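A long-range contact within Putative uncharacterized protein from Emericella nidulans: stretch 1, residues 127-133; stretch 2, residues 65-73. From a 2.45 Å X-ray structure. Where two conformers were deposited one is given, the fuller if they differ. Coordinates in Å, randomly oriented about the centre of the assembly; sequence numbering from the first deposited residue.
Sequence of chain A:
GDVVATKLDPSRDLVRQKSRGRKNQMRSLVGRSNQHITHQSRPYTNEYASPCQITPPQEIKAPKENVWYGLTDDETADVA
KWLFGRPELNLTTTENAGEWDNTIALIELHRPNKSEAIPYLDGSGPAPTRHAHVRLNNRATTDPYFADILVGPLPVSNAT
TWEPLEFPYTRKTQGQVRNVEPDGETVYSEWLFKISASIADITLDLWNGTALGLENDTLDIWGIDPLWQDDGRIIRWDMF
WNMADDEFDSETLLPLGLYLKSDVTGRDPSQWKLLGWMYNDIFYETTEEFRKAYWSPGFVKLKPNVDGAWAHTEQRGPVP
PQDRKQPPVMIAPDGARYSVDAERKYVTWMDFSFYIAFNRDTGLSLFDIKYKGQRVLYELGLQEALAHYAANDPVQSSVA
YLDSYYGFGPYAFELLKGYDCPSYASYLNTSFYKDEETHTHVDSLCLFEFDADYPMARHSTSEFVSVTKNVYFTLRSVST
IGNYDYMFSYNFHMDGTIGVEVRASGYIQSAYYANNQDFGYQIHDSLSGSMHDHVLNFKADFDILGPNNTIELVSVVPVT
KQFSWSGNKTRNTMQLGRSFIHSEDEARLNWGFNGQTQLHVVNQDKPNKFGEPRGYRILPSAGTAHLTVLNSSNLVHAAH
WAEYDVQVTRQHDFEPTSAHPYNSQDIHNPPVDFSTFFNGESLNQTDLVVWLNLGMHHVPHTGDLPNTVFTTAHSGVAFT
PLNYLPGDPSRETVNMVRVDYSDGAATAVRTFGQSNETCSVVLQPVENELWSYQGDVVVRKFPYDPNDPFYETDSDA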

# COMPACT_ATOMS: atom_id res chain seq x y z
N ALA A 127 -3.86 41.42 -1.22
CA ALA A 127 -3.50 40.60 -0.06
C ALA A 127 -4.58 40.68 1.01
O ALA A 127 -4.77 41.73 1.62
CB ALA A 127 -2.16 41.04 0.52
N PRO A 128 -5.31 39.57 1.26
CA PRO A 128 -6.46 39.64 2.16
C PRO A 128 -6.13 40.24 3.53
O PRO A 128 -5.08 39.96 4.10
CB PRO A 128 -6.88 38.18 2.30
CG PRO A 128 -6.43 37.53 1.03
CD PRO A 128 -5.16 38.23 0.65
N THR A 129 -7.03 41.08 4.03
CA THR A 129 -6.85 41.69 5.34
C THR A 129 -6.89 40.57 6.36
O THR A 129 -7.74 39.68 6.28
CB THR A 129 -7.96 42.72 5.65
OG1 THR A 129 -7.94 43.77 4.68
CG2 THR A 129 -7.77 43.32 7.05
N ARG A 130 -5.96 40.60 7.30
CA ARG A 130 -5.87 39.54 8.29
C ARG A 130 -6.88 39.78 9.39
O ARG A 130 -7.10 40.92 9.80
CB ARG A 130 -4.48 39.47 8.91
CG ARG A 130 -3.34 39.48 7.91
CD ARG A 130 -2.07 38.88 8.51
NE ARG A 130 -1.89 37.51 8.04
CZ ARG A 130 -1.21 36.56 8.67
NH1 ARG A 130 -0.62 36.79 9.84
NH2 ARG A 130 -1.13 35.36 8.11
N HIS A 131 -7.49 38.69 9.87
CA HIS A 131 -8.34 38.71 11.06
C HIS A 131 -7.98 37.52 11.93
O HIS A 131 -7.56 36.48 11.43
CB HIS A 131 -9.82 38.61 10.69
CG HIS A 131 -10.27 39.63 9.70
ND1 HIS A 131 -10.85 40.83 10.08
CD2 HIS A 131 -10.23 39.64 8.35
CE1 HIS A 131 -11.13 41.53 9.00
NE2 HIS A 131 -10.77 40.83 7.94
N ALA A 132 -8.14 37.69 13.24
CA ALA A 132 -7.92 36.60 14.18
C ALA A 132 -9.24 35.86 14.42
O ALA A 132 -10.31 36.46 14.43
CB ALA A 132 -7.35 37.12 15.49
N HIS A 133 -9.14 34.54 14.58
CA HIS A 133 -10.22 33.72 15.09
C HIS A 133 -9.91 33.47 16.57
O HIS A 133 -8.82 33.01 16.91
CB HIS A 133 -10.32 32.41 14.31
CG HIS A 133 -11.24 31.40 14.92
ND1 HIS A 133 -10.95 30.05 14.95
CD2 HIS A 133 -12.44 31.54 15.54
CE1 HIS A 133 -11.93 29.40 15.56
NE2 HIS A 133 -12.85 30.28 15.92
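Stretch 2 (65-73) ENVWYGLTD

A single side chain, Arg130, makes every hydrogen bond of this contact, and both go to one backbone oxygen. Its guanidinium straddles the carbonyl of Gly70. Arg130 NH1 lies 3.3 Å from Gly70 O, and Arg130 NH2 also lies 3.3 Å from Gly70 O. The N-H...O angles are 145° and 144°, so the oxygen is shared almost evenly. Gly70 O sits at the edge of the guanidinium, near its plane, where the N-H groups point. The acceptor carries no formal charge, so this is a forked hydrogen bond and not a salt bridge.

Stretch 2 has no regular helix or strand up to Thr72. Thr72 is the N-cap of a helix that follows, and Asp73 is already helical. Stretch 1 begins as loop and is strand by Ala132 and His133. The two segments run in the same general direction: Pro128 is matched with Val67 at a CA to CA distance of 7.2 Å, and Ala132 with Leu71 at 7.7 Å. No backbone hydrogen bond joins them. Side chains fill the gap instead.

The bend of stretch 2 is held from within. Asn66 turns its CB away from stretch 1, and its OD1 accepts from two backbone amides, Trp68 N at 3.1 Å and Tyr69 N at 2.9 Å. Gly70 then adopts phi 159° and psi 180°. A CB there would be jammed against the carbonyl O of Tyr69, so the backbone angles alone call for glycine. Nothing in stretch 1 would be close to that CB.

Arg130 points its CB toward stretch 2 and reaches across with chi1 m and chi2 t. Chi3, at 102°, lies between wells. The arginine has the largest area covered in this contact. Its NH2 is also 3.8 Å from Asn66 O, a contact without a hydrogen bond. Its NH1 passes 4.1 Å from Leu71 CA.

Two apolar contacts complete the contact. Pro128 packs on Val67, with Pro128 CD 3.9 Å from Val67 CG1. Pro128 points its CB toward stretch 2, while that of Val67 points sideways. Further along, Ala132 CB is 4.5 Å from Leu71 CD1. This is a looser approach. The CB of Leu71 points sideways, but the end of its side chain comes nearer. His131 turns its CB away, and Thr129 is out of reach.

The contact is small, burying 330 Å² over both sides.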

# COMPACT_ATOMS: atom_id res chain seq x y z
N GLU A 65 2.50 36.37 -0.37
CA GLU A 65 2.53 36.15 1.07
C GLU A 65 1.75 34.87 1.40
O GLU A 65 0.89 34.44 0.63
CB GLU A 65 1.96 37.35 1.84
CG GLU A 65 2.93 38.54 1.91
CD GLU A 65 4.16 38.25 2.77
OE1 GLU A 65 4.14 37.26 3.55
OE2 GLU A 65 5.14 39.02 2.68
N ASN A 66 2.09 34.25 2.52
CA ASN A 66 1.39 33.05 2.97
C ASN A 66 0.20 33.50 3.82
O ASN A 66 0.34 33.78 5.01
CB ASN A 66 2.33 32.12 3.74
CG ASN A 66 1.67 30.81 4.14
OD1 ASN A 66 0.46 30.73 4.34
ND2 ASN A 66 2.48 29.77 4.29
N VAL A 67 -0.96 33.57 3.19
CA VAL A 67 -2.15 34.12 3.80
C VAL A 67 -2.88 33.13 4.73
O VAL A 67 -3.90 33.49 5.33
CB VAL A 67 -3.14 34.62 2.72
CG1 VAL A 67 -2.46 35.63 1.81
CG2 VAL A 67 -3.70 33.46 1.90
N TRP A 68 -2.36 31.90 4.86
CA TRP A 68 -3.00 30.84 5.64
C TRP A 68 -2.23 30.37 6.89
O TRP A 68 -2.85 29.85 7.82
CB TRP A 68 -3.22 29.60 4.78
CG TRP A 68 -3.86 29.83 3.46
CD1 TRP A 68 -5.19 29.91 3.19
CD2 TRP A 68 -3.19 29.97 2.20
NE1 TRP A 68 -5.39 30.10 1.85
CE2 TRP A 68 -4.18 30.14 1.22
CE3 TRP A 68 -1.84 29.98 1.82
CZ2 TRP A 68 -3.87 30.31 -0.13
CZ3 TRP A 68 -1.53 30.15 0.48
CH2 TRP A 68 -2.54 30.31 -0.48
N TYR A 69 -0.91 30.52 6.91
CA TYR A 69 -0.08 29.80 7.89
C TYR A 69 -0.50 29.99 9.34
O TYR A 69 -0.69 29.03 10.07
CB TYR A 69 1.41 30.15 7.73
CG TYR A 69 2.29 29.43 8.73
CD1 TYR A 69 2.64 28.10 8.54
CD2 TYR A 69 2.75 30.07 9.88
CE1 TYR A 69 3.43 27.42 9.45
CE2 TYR A 69 3.55 29.40 10.80
CZ TYR A 69 3.89 28.08 10.58
OH TYR A 69 4.68 27.41 11.48
N GLY A 70 -0.61 31.25 9.76
CA GLY A 70 -0.95 31.55 11.14
C GLY A 70 -0.56 32.96 11.55
O GLY A 70 -0.02 33.72 10.74
N LEU A 71 -0.83 33.28 12.80
CA LEU A 71 -0.50 34.60 13.35
C LEU A 71 0.99 34.68 13.65
O LEU A 71 1.60 33.70 14.06
CB LEU A 71 -1.29 34.86 14.64
CG LEU A 71 -2.82 34.92 14.50
CD1 LEU A 71 -3.49 34.89 15.88
CD2 LEU A 71 -3.25 36.14 13.72
N THR A 72 1.58 35.85 13.45
CA THR A 72 2.93 36.10 13.94
C THR A 72 2.87 36.27 15.45
O THR A 72 1.80 36.52 16.02
CB THR A 72 3.53 37.38 13.34
OG1 THR A 72 2.72 38.50 13.72
CG2 THR A 72 3.61 37.28 11.81
N ASP A 73 4.01 36.13 16.11
CA ASP A 73 4.07 36.27 17.56
C ASP A 73 3.51 37.61 18.05
O ASP A 73 2.75 37.65 19.02
CB ASP A 73 5.50 36.08 18.04
CG ASP A 73 5.91 34.61 18.05
OD1 ASP A 73 5.13 33.77 17.55
OD2 ASP A 73 7.01 34.30 18.57